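Local coordinates for DNA repair protein PprA (Deinococcus deserti, PDB 6MC8) that forms a dimer and probably binds DNA and assembles into filaments in the repair of DNA damage and in genome segregation, at residues L42-L48 / L75-W80; L48-V52 / Q68-E72; A119-A123 / A255-V259; A177-T181 / E193-P197; A248-L252 / V302-L307. The protein carries 2 engineered substitutions. All coordinates share one frame; numbering follows the deposited sequence.

Contact 1. Residues L42-L48 / L75-W80; sequences LVATAGL and LAHDRW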
# COMPACT_ATOMS: atom_id res chain seq x y z
N LEU A 42 -3.50 -35.47 2.81
CA LEU A 42 -4.22 -34.33 2.27
C LEU A 42 -3.31 -33.44 1.44
O LEU A 42 -3.65 -33.06 0.31
CB LEU A 42 -4.85 -33.53 3.40
CG LEU A 42 -5.62 -32.28 2.98
CD1 LEU A 42 -6.77 -32.67 2.09
CD2 LEU A 42 -6.11 -31.52 4.18
N VAL A 43 -2.14 -33.08 1.97
CA VAL A 43 -1.25 -32.17 1.27
C VAL A 43 -0.43 -32.86 0.19
O VAL A 43 0.23 -32.18 -0.60
CB VAL A 43 -0.32 -31.43 2.25
CG1 VAL A 43 -1.13 -30.58 3.19
CG2 VAL A 43 0.56 -32.41 3.01
N ALA A 44 -0.47 -34.19 0.11
CA ALA A 44 0.14 -34.89 -1.01
C ALA A 44 -0.67 -34.75 -2.29
O ALA A 44 -0.15 -35.00 -3.37
CB ALA A 44 0.35 -36.36 -0.68
N THR A 45 -1.94 -34.36 -2.18
CA THR A 45 -2.72 -34.01 -3.35
C THR A 45 -2.25 -32.70 -3.97
O THR A 45 -2.57 -32.43 -5.13
CB THR A 45 -4.21 -33.91 -3.01
OG1 THR A 45 -4.41 -32.85 -2.07
CG2 THR A 45 -4.69 -35.21 -2.40
N ALA A 46 -1.52 -31.88 -3.22
CA ALA A 46 -0.86 -30.71 -3.75
C ALA A 46 0.61 -30.95 -4.06
O ALA A 46 1.32 -29.99 -4.36
CB ALA A 46 -1.01 -29.53 -2.79
N GLY A 47 1.07 -32.19 -3.99
CA GLY A 47 2.43 -32.50 -4.35
C GLY A 47 3.44 -32.40 -3.23
O GLY A 47 4.64 -32.46 -3.50
N LEU A 48 2.99 -32.26 -1.99
CA LEU A 48 3.90 -32.09 -0.87
C LEU A 48 4.25 -33.43 -0.25
O LEU A 48 3.41 -34.32 -0.15
CB LEU A 48 3.28 -31.19 0.19
CG LEU A 48 3.27 -29.67 0.05
CD1 LEU A 48 2.22 -29.17 -0.92
CD2 LEU A 48 3.04 -29.06 1.40
N LEU A 75 1.20 -23.89 1.59
CA LEU A 75 1.75 -24.33 0.31
C LEU A 75 0.72 -25.15 -0.46
O LEU A 75 0.68 -25.10 -1.70
CB LEU A 75 3.04 -25.12 0.53
CG LEU A 75 3.79 -25.56 -0.73
CD1 LEU A 75 4.17 -24.36 -1.57
CD2 LEU A 75 5.01 -26.37 -0.37
N ALA A 76 -0.13 -25.89 0.25
CA ALA A 76 -1.17 -26.65 -0.42
C ALA A 76 -2.26 -25.73 -0.98
O ALA A 76 -2.82 -26.01 -2.04
CB ALA A 76 -1.77 -27.67 0.54
N HIS A 77 -2.55 -24.63 -0.28
CA HIS A 77 -3.56 -23.70 -0.79
C HIS A 77 -3.03 -22.86 -1.94
O HIS A 77 -3.82 -22.34 -2.74
CB HIS A 77 -4.08 -22.80 0.33
CG HIS A 77 -5.15 -23.43 1.15
ND1 HIS A 77 -6.42 -23.66 0.66
CD2 HIS A 77 -5.17 -23.85 2.44
CE1 HIS A 77 -7.16 -24.21 1.60
NE2 HIS A 77 -6.43 -24.34 2.69
N ASP A 78 -1.71 -22.71 -2.05
CA ASP A 78 -1.14 -22.05 -3.22
C ASP A 78 -1.33 -22.89 -4.46
O ASP A 78 -1.36 -22.37 -5.58
CB ASP A 78 0.35 -21.77 -3.00
CG ASP A 78 0.60 -20.69 -1.98
OD1 ASP A 78 -0.25 -19.79 -1.84
OD2 ASP A 78 1.65 -20.75 -1.31
N ARG A 79 -1.47 -24.20 -4.29
CA ARG A 79 -1.53 -25.13 -5.40
C ARG A 79 -2.93 -25.65 -5.66
O ARG A 79 -3.26 -25.94 -6.81
CB ARG A 79 -0.55 -26.27 -5.12
CG ARG A 79 0.86 -25.77 -5.12
CD ARG A 79 1.83 -26.82 -4.70
NE ARG A 79 3.20 -26.36 -4.83
CZ ARG A 79 4.26 -27.11 -4.56
NH1 ARG A 79 4.10 -28.35 -4.14
NH2 ARG A 79 5.48 -26.61 -4.71
N TRP A 80 -3.76 -25.75 -4.62
CA TRP A 80 -5.17 -26.08 -4.81
C TRP A 80 -5.90 -25.00 -5.59
O TRP A 80 -6.80 -25.30 -6.37
CB TRP A 80 -5.82 -26.31 -3.45
CG TRP A 80 -5.44 -27.60 -2.82
CD1 TRP A 80 -4.98 -28.71 -3.45
CD2 TRP A 80 -5.42 -27.90 -1.43
NE1 TRP A 80 -4.72 -29.70 -2.54
CE2 TRP A 80 -4.97 -29.22 -1.29
CE3 TRP A 80 -5.75 -27.17 -0.28
CZ2 TRP A 80 -4.85 -29.84 -0.05
CZ3 TRP A 80 -5.63 -27.79 0.95
CH2 TRP A 80 -5.18 -29.10 1.05
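Ala46 sets its methyl against the backbone of Ala76, CB to CA 3.7 Å, at the centre of a helix-end packing in which a Schellman motif closes helix 35-43 against the last turns of helix 62-80. The motif is documented by two backbone bonds, Leu48 N to Val43 O and Gly47 N to Ala44 O, with Gly47 at positive phi. The chain turns there, and both Ala46 and Leu48 direct their CB atoms at the partner helix. Val43 CG1 reaches the methyl of Ala76, while Leu48 crosses Leu75 at a slant, its CG 3.8 Å from Leu75 CD2. On the other flank Leu42 meets the indole of Trp80 at about a right angle; a chi1 of 179°, which puts CG anti to the backbone N, carries the branch to the far end of the indole, Leu42 CG to Trp80 CH2 3.7 Å. The indole is held at its rim by Trp80 NE1 to Thr45 OG1, 3.2 Å, nearly in the ring plane but bent at the hydrogen (144°). Thr45 OG1 in turn donates to Leu42 O, which also accepts from Thr45 N, so the hydroxyl relays between indole and helix end. Phe257 packs against both Leu42 and Trp80 from outside the two segments. At the partly exposed border the extended chain of Arg79 carries its guanidinium edge-on to a carbonyl: NH1 donates to Ala46 O at 3.2 Å, 19° off the carbonyl plane.

Contact 2. Residues L48-V52 / Q68-E72; sequences LQSDV and QLTQE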
# COMPACT_ATOMS: atom_id res chain seq x y z
N LEU A 48 2.99 -32.26 -1.99
CA LEU A 48 3.90 -32.09 -0.87
C LEU A 48 4.25 -33.43 -0.25
O LEU A 48 3.41 -34.32 -0.15
CB LEU A 48 3.28 -31.19 0.19
CG LEU A 48 3.27 -29.67 0.05
CD1 LEU A 48 2.22 -29.17 -0.92
CD2 LEU A 48 3.04 -29.06 1.40
N GLN A 49 5.48 -33.53 0.20
CA GLN A 49 5.90 -34.66 1.05
C GLN A 49 5.98 -34.04 2.45
O GLN A 49 6.86 -33.28 2.69
CB GLN A 49 7.21 -35.26 0.55
CG GLN A 49 7.02 -36.32 -0.51
CD GLN A 49 8.33 -36.66 -1.13
OE1 GLN A 49 9.14 -35.80 -1.34
NE2 GLN A 49 8.55 -37.92 -1.42
N SER A 50 5.07 -34.40 3.33
CA SER A 50 4.92 -33.74 4.62
C SER A 50 6.04 -34.16 5.57
O SER A 50 6.45 -35.32 5.61
CB SER A 50 3.56 -34.07 5.23
OG SER A 50 3.39 -33.43 6.48
N ASP A 51 6.52 -33.19 6.35
CA ASP A 51 7.59 -33.41 7.30
C ASP A 51 7.11 -33.50 8.74
O ASP A 51 7.94 -33.60 9.64
CB ASP A 51 8.63 -32.29 7.18
CG ASP A 51 9.42 -32.36 5.90
OD1 ASP A 51 9.64 -33.47 5.39
OD2 ASP A 51 9.84 -31.30 5.41
N VAL A 52 5.80 -33.47 8.97
CA VAL A 52 5.28 -33.25 10.32
C VAL A 52 5.44 -34.51 11.17
O VAL A 52 5.76 -34.44 12.36
CB VAL A 52 3.82 -32.78 10.26
CG1 VAL A 52 3.29 -32.47 11.64
CG2 VAL A 52 3.71 -31.57 9.36
N GLN A 68 4.97 -26.13 11.19
CA GLN A 68 5.15 -26.91 9.97
C GLN A 68 3.81 -27.27 9.34
O GLN A 68 3.69 -27.34 8.12
CB GLN A 68 5.98 -28.16 10.26
CG GLN A 68 6.37 -28.96 9.04
CD GLN A 68 7.34 -28.22 8.15
OE1 GLN A 68 8.21 -27.50 8.62
NE2 GLN A 68 7.21 -28.41 6.85
N LEU A 69 2.79 -27.45 10.17
CA LEU A 69 1.43 -27.77 9.68
C LEU A 69 0.88 -26.58 8.89
O LEU A 69 0.29 -26.77 7.87
CB LEU A 69 0.53 -28.13 10.86
CG LEU A 69 0.73 -29.53 11.41
CD1 LEU A 69 -0.17 -29.75 12.59
CD2 LEU A 69 0.42 -30.56 10.37
N THR A 70 1.12 -25.40 9.42
CA THR A 70 0.73 -24.12 8.82
C THR A 70 1.51 -23.90 7.54
O THR A 70 0.96 -23.40 6.63
CB THR A 70 0.93 -23.01 9.83
OG1 THR A 70 0.07 -23.36 10.90
CG2 THR A 70 0.59 -21.64 9.31
N GLN A 71 2.79 -24.25 7.53
CA GLN A 71 3.63 -24.04 6.35
C GLN A 71 3.13 -24.92 5.22
O GLN A 71 3.01 -24.43 4.14
CB GLN A 71 5.10 -24.24 6.69
CG GLN A 71 6.01 -24.22 5.48
CD GLN A 71 7.47 -24.48 5.76
OE1 GLN A 71 7.99 -25.54 5.51
NE2 GLN A 71 8.15 -23.49 6.27
N GLU A 72 2.76 -26.15 5.53
CA GLU A 72 2.35 -27.09 4.50
C GLU A 72 0.92 -26.82 4.04
O GLU A 72 0.59 -27.07 2.88
CB GLU A 72 2.50 -28.52 5.02
CG GLU A 72 3.95 -28.91 5.23
CD GLU A 72 4.10 -30.31 5.78
OE1 GLU A 72 3.08 -30.93 6.13
OE2 GLU A 72 5.25 -30.79 5.87
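Ser50 and Asp51 grip the carboxylate of Glu72 in a short connection between two helices, where Ser50 also makes a weak capping bond to Val52 N at the start of helix 52-57. Ser50 OG donates to Glu72 OE1 at 2.5 Å, and Asp51 N to Glu72 OE2 at 2.8 Å and nearly straight (169°); each oxygen uses its syn lone pair, which makes a two-pronged clasp. Extended beyond CG, the Glu72 chain brings both oxygens up to the loop. A third donor, Gln68 NE2, lies one helical turn earlier and meets OE2 from above the carboxylate plane, 38° out of it. Three bonds therefore fix the rotation of a buried carboxylate and probably help to stabilise its charge.

Apolar packing flanks this clasp. Val52 crosses Leu69 at about a right angle, CG2 to CD2 3.6 Å, and the same CG2 lies 3.7 Å from Gln68 CG. At the other end Leu48 CD2 rests on Glu72 CB, 3.7 Å away. Phe39 of helix 35-43 touches both Leu69 and Glu72. Asp51 OD2 lies 4.6 Å from Glu72 OE2, a like-charge neighbour that may raise the cost of burying the carboxylate.

Contact 3. Residues A119-A123 / A255-V259; sequences ARAIA and AHFAV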
# COMPACT_ATOMS: atom_id res chain seq x y z
N ALA A 119 -12.55 -35.58 3.75
CA ALA A 119 -12.05 -34.73 2.68
C ALA A 119 -13.16 -33.95 2.00
O ALA A 119 -12.96 -32.81 1.58
CB ALA A 119 -11.29 -35.58 1.67
N ARG A 120 -14.34 -34.57 1.86
CA ARG A 120 -15.48 -33.88 1.27
C ARG A 120 -15.94 -32.72 2.15
O ARG A 120 -16.28 -31.64 1.64
CB ARG A 120 -16.63 -34.86 1.04
CG ARG A 120 -17.90 -34.22 0.50
CD ARG A 120 -19.00 -35.22 0.19
NE ARG A 120 -18.74 -35.96 -1.05
CZ ARG A 120 -19.48 -36.98 -1.46
NH1 ARG A 120 -20.51 -37.40 -0.75
NH2 ARG A 120 -19.18 -37.59 -2.60
N ALA A 121 -15.92 -32.91 3.47
CA ALA A 121 -16.38 -31.88 4.39
C ALA A 121 -15.40 -30.71 4.45
O ALA A 121 -15.82 -29.55 4.58
CB ALA A 121 -16.59 -32.48 5.77
N ILE A 122 -14.10 -30.99 4.36
CA ILE A 122 -13.10 -29.94 4.37
C ILE A 122 -13.14 -29.14 3.08
O ILE A 122 -13.07 -27.90 3.09
CB ILE A 122 -11.70 -30.54 4.63
CG1 ILE A 122 -11.61 -31.09 6.05
CG2 ILE A 122 -10.60 -29.53 4.40
CD1 ILE A 122 -10.40 -31.97 6.28
N ALA A 123 -13.31 -29.83 1.94
CA ALA A 123 -13.38 -29.14 0.66
C ALA A 123 -14.67 -28.35 0.52
O ALA A 123 -14.71 -27.33 -0.17
CB ALA A 123 -13.25 -30.15 -0.48
N ALA A 255 -10.16 -37.33 -4.41
CA ALA A 255 -11.46 -37.10 -5.01
C ALA A 255 -12.04 -35.73 -4.69
O ALA A 255 -13.14 -35.41 -5.16
CB ALA A 255 -12.45 -38.17 -4.56
N HIS A 256 -11.35 -34.92 -3.88
CA HIS A 256 -11.91 -33.68 -3.39
C HIS A 256 -10.94 -32.51 -3.46
O HIS A 256 -11.32 -31.39 -3.12
CB HIS A 256 -12.39 -33.86 -1.95
CG HIS A 256 -13.37 -34.98 -1.80
ND1 HIS A 256 -14.68 -34.88 -2.21
CD2 HIS A 256 -13.21 -36.24 -1.33
CE1 HIS A 256 -15.29 -36.03 -1.99
NE2 HIS A 256 -14.42 -36.87 -1.45
N PHE A 257 -9.71 -32.73 -3.91
CA PHE A 257 -8.70 -31.70 -4.00
C PHE A 257 -7.86 -31.94 -5.25
O PHE A 257 -7.44 -33.07 -5.51
CB PHE A 257 -7.81 -31.68 -2.76
CG PHE A 257 -8.48 -31.13 -1.54
CD1 PHE A 257 -8.48 -29.77 -1.29
CD2 PHE A 257 -9.13 -31.97 -0.65
CE1 PHE A 257 -9.10 -29.26 -0.18
CE2 PHE A 257 -9.76 -31.46 0.46
CZ PHE A 257 -9.74 -30.11 0.70
N ALA A 258 -7.62 -30.88 -6.01
CA ALA A 258 -6.81 -30.96 -7.21
C ALA A 258 -5.88 -29.76 -7.26
O ALA A 258 -6.14 -28.72 -6.66
CB ALA A 258 -7.67 -31.03 -8.47
N VAL A 259 -4.79 -29.91 -8.00
CA VAL A 259 -3.84 -28.83 -8.24
C VAL A 259 -4.31 -27.99 -9.41
O VAL A 259 -4.52 -28.51 -10.51
CB VAL A 259 -2.42 -29.38 -8.49
CG1 VAL A 259 -1.50 -28.27 -8.95
CG2 VAL A 259 -1.88 -29.99 -7.25
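His256 lays its imidazole along the first turn of helix 119-127, and Phe257 inserts its ring beside it: this is a loop-on-helix packing, with the loop that leads into strand 261-267 resting on the helix. The two neighbours leave the loop with similar first torsions, each CG anti to its own carbonyl carbon, yet their rings meet different parts of the helix.

The imidazole receives Arg120 over one face. Arg120 CB stands 3.8 Å from the ring centroid and 25° off the normal, a CH-pi contact, with CA of the same residue above that face nearer the rim. Ala255 CB covers the opposite face, so the ring is sandwiched. Arg120 runs extended through CG and CD, then bends at chi3 (-76°), which brings NE to 3.6 Å from His256 CE1 while the guanidinium plane stands almost perpendicular to the imidazole. Ala119 CB approaches His256 CD2 obliquely. The ring's polar end is tied elsewhere: NE2 is hydrogen-bonded to Asn250 O, which helps fix the rotation of the imidazole.

Phe257 makes its contact through CZ and CE2. Ile122 CG2 comes to the ring edge and near its plane, 3.8 Å from CZ, the two side chains crossing at about a right angle. Ala123 CB instead approaches CZ obliquely at 3.7 Å. Trp80 meets this phenyl ring from helix 62-80. The methyl of Ala123 bridges both loop residues, since its CB also lies 3.5 Å from His256 O.

Contact 4. Residues A177-T181 / E193-P197; sequences AQTWT and EVHRP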
# COMPACT_ATOMS: atom_id res chain seq x y z
N ALA A 177 -2.19 -21.74 -23.07
CA ALA A 177 -2.26 -23.15 -22.62
C ALA A 177 -3.26 -23.36 -21.48
O ALA A 177 -2.93 -24.10 -20.59
CB ALA A 177 -0.88 -23.57 -22.22
N GLN A 178 -4.42 -22.71 -21.57
CA GLN A 178 -5.50 -22.65 -20.56
C GLN A 178 -4.96 -22.01 -19.29
O GLN A 178 -5.61 -22.13 -18.30
CB GLN A 178 -6.12 -24.00 -20.26
CG GLN A 178 -6.88 -24.61 -21.41
CD GLN A 178 -7.33 -26.00 -21.08
OE1 GLN A 178 -7.05 -26.54 -20.02
NE2 GLN A 178 -8.04 -26.61 -22.00
N THR A 179 -3.92 -21.21 -19.39
CA THR A 179 -3.24 -20.65 -18.23
C THR A 179 -3.57 -19.17 -18.07
O THR A 179 -3.53 -18.41 -19.03
CB THR A 179 -1.73 -20.88 -18.37
OG1 THR A 179 -1.41 -22.24 -18.06
CG2 THR A 179 -0.91 -19.93 -17.54
N TRP A 180 -3.92 -18.79 -16.84
CA TRP A 180 -4.18 -17.41 -16.47
C TRP A 180 -3.23 -17.01 -15.35
O TRP A 180 -2.88 -17.82 -14.49
CB TRP A 180 -5.63 -17.24 -16.05
CG TRP A 180 -6.55 -17.27 -17.21
CD1 TRP A 180 -7.02 -18.37 -17.85
CD2 TRP A 180 -7.17 -16.15 -17.84
NE1 TRP A 180 -7.86 -18.01 -18.87
CE2 TRP A 180 -7.97 -16.64 -18.88
CE3 TRP A 180 -7.11 -14.77 -17.63
CZ2 TRP A 180 -8.71 -15.81 -19.70
CZ3 TRP A 180 -7.84 -13.95 -18.44
CH2 TRP A 180 -8.64 -14.47 -19.46
N THR A 181 -2.80 -15.75 -15.36
CA THR A 181 -1.75 -15.33 -14.45
C THR A 181 -2.04 -13.94 -13.88
O THR A 181 -2.77 -13.15 -14.47
CB THR A 181 -0.37 -15.37 -15.13
OG1 THR A 181 0.65 -15.06 -14.19
CG2 THR A 181 -0.30 -14.42 -16.28
N GLU A 193 1.06 -15.68 -9.50
CA GLU A 193 0.27 -16.90 -9.54
C GLU A 193 0.07 -17.30 -11.00
O GLU A 193 -0.19 -16.44 -11.84
CB GLU A 193 -1.09 -16.71 -8.86
CG GLU A 193 -1.95 -17.96 -8.82
CD GLU A 193 -3.28 -17.72 -8.15
OE1 GLU A 193 -3.55 -16.57 -7.76
OE2 GLU A 193 -4.06 -18.68 -8.03
N VAL A 194 0.22 -18.59 -11.28
CA VAL A 194 -0.07 -19.16 -12.59
C VAL A 194 -1.13 -20.23 -12.40
O VAL A 194 -0.93 -21.17 -11.62
CB VAL A 194 1.21 -19.73 -13.24
CG1 VAL A 194 0.87 -20.57 -14.42
CG2 VAL A 194 2.11 -18.60 -13.67
N HIS A 195 -2.25 -20.09 -13.10
CA HIS A 195 -3.45 -20.87 -12.83
C HIS A 195 -3.97 -21.54 -14.09
O HIS A 195 -4.23 -20.88 -15.09
CB HIS A 195 -4.54 -19.97 -12.26
CG HIS A 195 -5.83 -20.67 -11.98
ND1 HIS A 195 -6.01 -21.49 -10.89
CD2 HIS A 195 -7.00 -20.67 -12.65
CE1 HIS A 195 -7.25 -21.96 -10.90
NE2 HIS A 195 -7.86 -21.48 -11.97
N ARG A 196 -4.13 -22.86 -14.03
CA ARG A 196 -4.86 -23.61 -15.04
C ARG A 196 -5.98 -24.35 -14.31
O ARG A 196 -5.69 -25.11 -13.37
CB ARG A 196 -3.98 -24.59 -15.80
CG ARG A 196 -4.70 -25.25 -16.96
CD ARG A 196 -3.88 -26.31 -17.66
NE ARG A 196 -2.71 -25.77 -18.32
CZ ARG A 196 -1.46 -26.03 -17.94
NH1 ARG A 196 -1.24 -26.82 -16.91
NH2 ARG A 196 -0.45 -25.51 -18.60
N PRO A 197 -7.24 -24.15 -14.70
CA PRO A 197 -8.36 -24.68 -13.92
C PRO A 197 -8.44 -26.20 -13.92
O PRO A 197 -8.33 -26.84 -14.96
CB PRO A 197 -9.59 -24.06 -14.60
CG PRO A 197 -9.06 -22.86 -15.28
CD PRO A 197 -7.70 -23.23 -15.75
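Trp180 and His195 form an antiparallel hydrogen-bonded pair: Trp180 N donates to His195 O and His195 N to Trp180 O, each at 2.7 Å. Next to it, Thr181 and Val194 make a non-hydrogen-bonded pair on the other face of the sheet. There Thr181 OG1, anti to the backbone N (chi1 -175°), reaches across to Glu193 O of the partner strand at 2.9 Å, the donor tilted from the carbonyl plane, adding a side-chain bond to the ladder. Thr179 CG2 packs on Val194 CG1, 3.6 Å away.

Beyond the paired residues, Arg196 carries the contact to residues 177-178, which lead into strand 179-186. Its NE gives a nearly straight bond to Ala177 O, 2.8 Å and 174°, with the oxygen in the guanidinium plane; Gln178 CB lies 3.8 Å from Arg196 CG, the two chains crossing at about a right angle. What positions this group lies in helix 274-304: Arg196 NH2 forms a salt bridge to Asp289 and NH1 a hydrogen bond to Gln292. Val194 leans on the same helix, whereas His195 ND1 is bonded to Ser261 of strand 261-267. The axes of segments 179-181 and 193-195 run at 157°, 4.6 Å apart, as expected for the open end of a beta hairpin, here the central pair of a four-stranded antiparallel sheet.

Contact 5. Residues A248-L252 / V302-L307; sequences ALNQL and VLSGGL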
# COMPACT_ATOMS: atom_id res chain seq x y z
N ALA A 248 -14.39 -46.26 -2.11
CA ALA A 248 -13.08 -46.10 -1.49
C ALA A 248 -12.35 -44.89 -2.06
O ALA A 248 -11.57 -44.24 -1.36
CB ALA A 248 -12.25 -47.37 -1.69
N LEU A 249 -12.59 -44.57 -3.31
CA LEU A 249 -12.01 -43.37 -3.94
C LEU A 249 -12.62 -42.11 -3.31
O LEU A 249 -11.93 -41.17 -3.16
CB LEU A 249 -12.26 -43.46 -5.45
CG LEU A 249 -11.71 -42.32 -6.30
CD1 LEU A 249 -10.22 -42.26 -6.22
CD2 LEU A 249 -12.13 -42.48 -7.73
N ASN A 250 -13.89 -42.14 -2.97
CA ASN A 250 -14.62 -41.00 -2.36
C ASN A 250 -14.09 -40.60 -0.99
O ASN A 250 -14.26 -39.49 -0.65
CB ASN A 250 -16.13 -41.12 -2.47
CG ASN A 250 -16.72 -39.84 -2.98
OD1 ASN A 250 -16.45 -39.43 -4.10
ND2 ASN A 250 -17.50 -39.18 -2.14
N GLN A 251 -13.54 -41.53 -0.21
CA GLN A 251 -12.94 -41.21 1.10
C GLN A 251 -11.54 -40.67 0.91
O GLN A 251 -10.95 -40.29 1.87
CB GLN A 251 -12.82 -42.45 1.98
CG GLN A 251 -14.06 -43.31 2.02
CD GLN A 251 -15.27 -42.58 2.50
OE1 GLN A 251 -15.25 -41.90 3.51
NE2 GLN A 251 -16.36 -42.73 1.79
N LEU A 252 -11.01 -40.68 -0.29
CA LEU A 252 -9.67 -40.18 -0.49
C LEU A 252 -9.70 -38.67 -0.75
O LEU A 252 -10.66 -38.15 -1.33
CB LEU A 252 -9.01 -40.88 -1.67
CG LEU A 252 -8.78 -42.39 -1.56
CD1 LEU A 252 -8.19 -42.90 -2.86
CD2 LEU A 252 -7.88 -42.75 -0.40
N VAL A 302 -3.79 -45.08 -8.77
CA VAL A 302 -4.86 -45.39 -7.82
C VAL A 302 -6.03 -46.06 -8.54
O VAL A 302 -6.65 -46.99 -8.02
CB VAL A 302 -5.27 -44.11 -7.06
CG1 VAL A 302 -6.51 -44.32 -6.23
CG2 VAL A 302 -4.15 -43.66 -6.16
N LEU A 303 -6.32 -45.61 -9.76
CA LEU A 303 -7.45 -46.18 -10.49
C LEU A 303 -7.12 -47.55 -11.07
O LEU A 303 -8.02 -48.35 -11.31
CB LEU A 303 -7.89 -45.23 -11.60
CG LEU A 303 -8.41 -43.87 -11.12
CD1 LEU A 303 -8.76 -42.97 -12.30
CD2 LEU A 303 -9.57 -44.04 -10.17
N SER A 304 -5.84 -47.83 -11.30
CA SER A 304 -5.45 -49.11 -11.87
C SER A 304 -5.05 -50.12 -10.80
O SER A 304 -5.56 -51.24 -10.79
CB SER A 304 -4.30 -48.91 -12.86
OG SER A 304 -3.90 -50.14 -13.43
N GLY A 305 -4.15 -49.74 -9.90
CA GLY A 305 -3.62 -50.68 -8.94
C GLY A 305 -4.15 -50.53 -7.53
O GLY A 305 -4.11 -51.49 -6.76
N GLY A 306 -4.64 -49.36 -7.19
CA GLY A 306 -5.09 -49.07 -5.84
C GLY A 306 -6.55 -49.37 -5.61
O GLY A 306 -7.13 -50.25 -6.25
N LEU A 307 -7.14 -48.62 -4.67
CA LEU A 307 -8.54 -48.73 -4.25
C LEU A 307 -8.87 -50.14 -3.76
O LEU A 307 -9.94 -50.69 -4.05
CB LEU A 307 -9.50 -48.30 -5.36
CG LEU A 307 -9.34 -46.87 -5.85
CD1 LEU A 307 -10.33 -46.57 -6.95
CD2 LEU A 307 -9.49 -45.92 -4.70
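Ala248 and Leu307 bring their CA atoms to 5.9 Å, where the end of helix 245-250 meets the chain just after helix 274-304, which turns back through Gly305 and Gly306 to Leu307 at positive phi. The contact is carried by aliphatic side chains. Leu307 CD2 is the common point: it sits 3.7 Å from Leu249 N, 3.8 Å from Leu249 CB and 3.8 Å from Leu252 CD1, so one methyl fills the angle between the helix backbone and two leucines. With CG anti to the carbonyl carbon (chi1 -60°), Leu307 turns its branch in between them.

Leu252 and Val302 reach toward each other tip to tip, CD1 to CG1 4.0 Å. Leu249, its CG anti to the backbone N (chi1 -179°), sends CD2 across Leu303 at a slant to meet its CD2 at 3.9 Å. Leu234 of helix 218-237 extends this cluster, touching both Leu249 and Leu303. Polar backbone groups are secured from outside: His242 bonds to Leu307 O, and Arg241 to the carbonyl oxygens of Leu303 and Gly306. This is apolar packing of helix ends, by which the C-terminal residues after helix 274-304 fold back onto the end of helix 245-250, beside helix 218-237.

Overall arrangement
From the N terminus, contact 1 closes the loop from helix 35-43 to the end of helix 62-80. Contact 2 is nested inside it, sharing Leu48 and the same long helix. Contact 3 opens next and spans more than 130 residues, tying helix 119-127 to the loop before strand 261-267. Nested within that span, contact 4 pairs strands 179-186 and 189-195. Contact 5 ties the end of helix 245-250 to the C-terminal end of helix 274-304 and crosses contact 3, because segment 248-252 precedes 255-259 while 302-307 follows it. Contacts 1 and 3 touch through Trp80 and Phe257, and 3 and 5 through His256 and Asn250. Contacts 2 and 4 lie on opposite sides of the chain's centre.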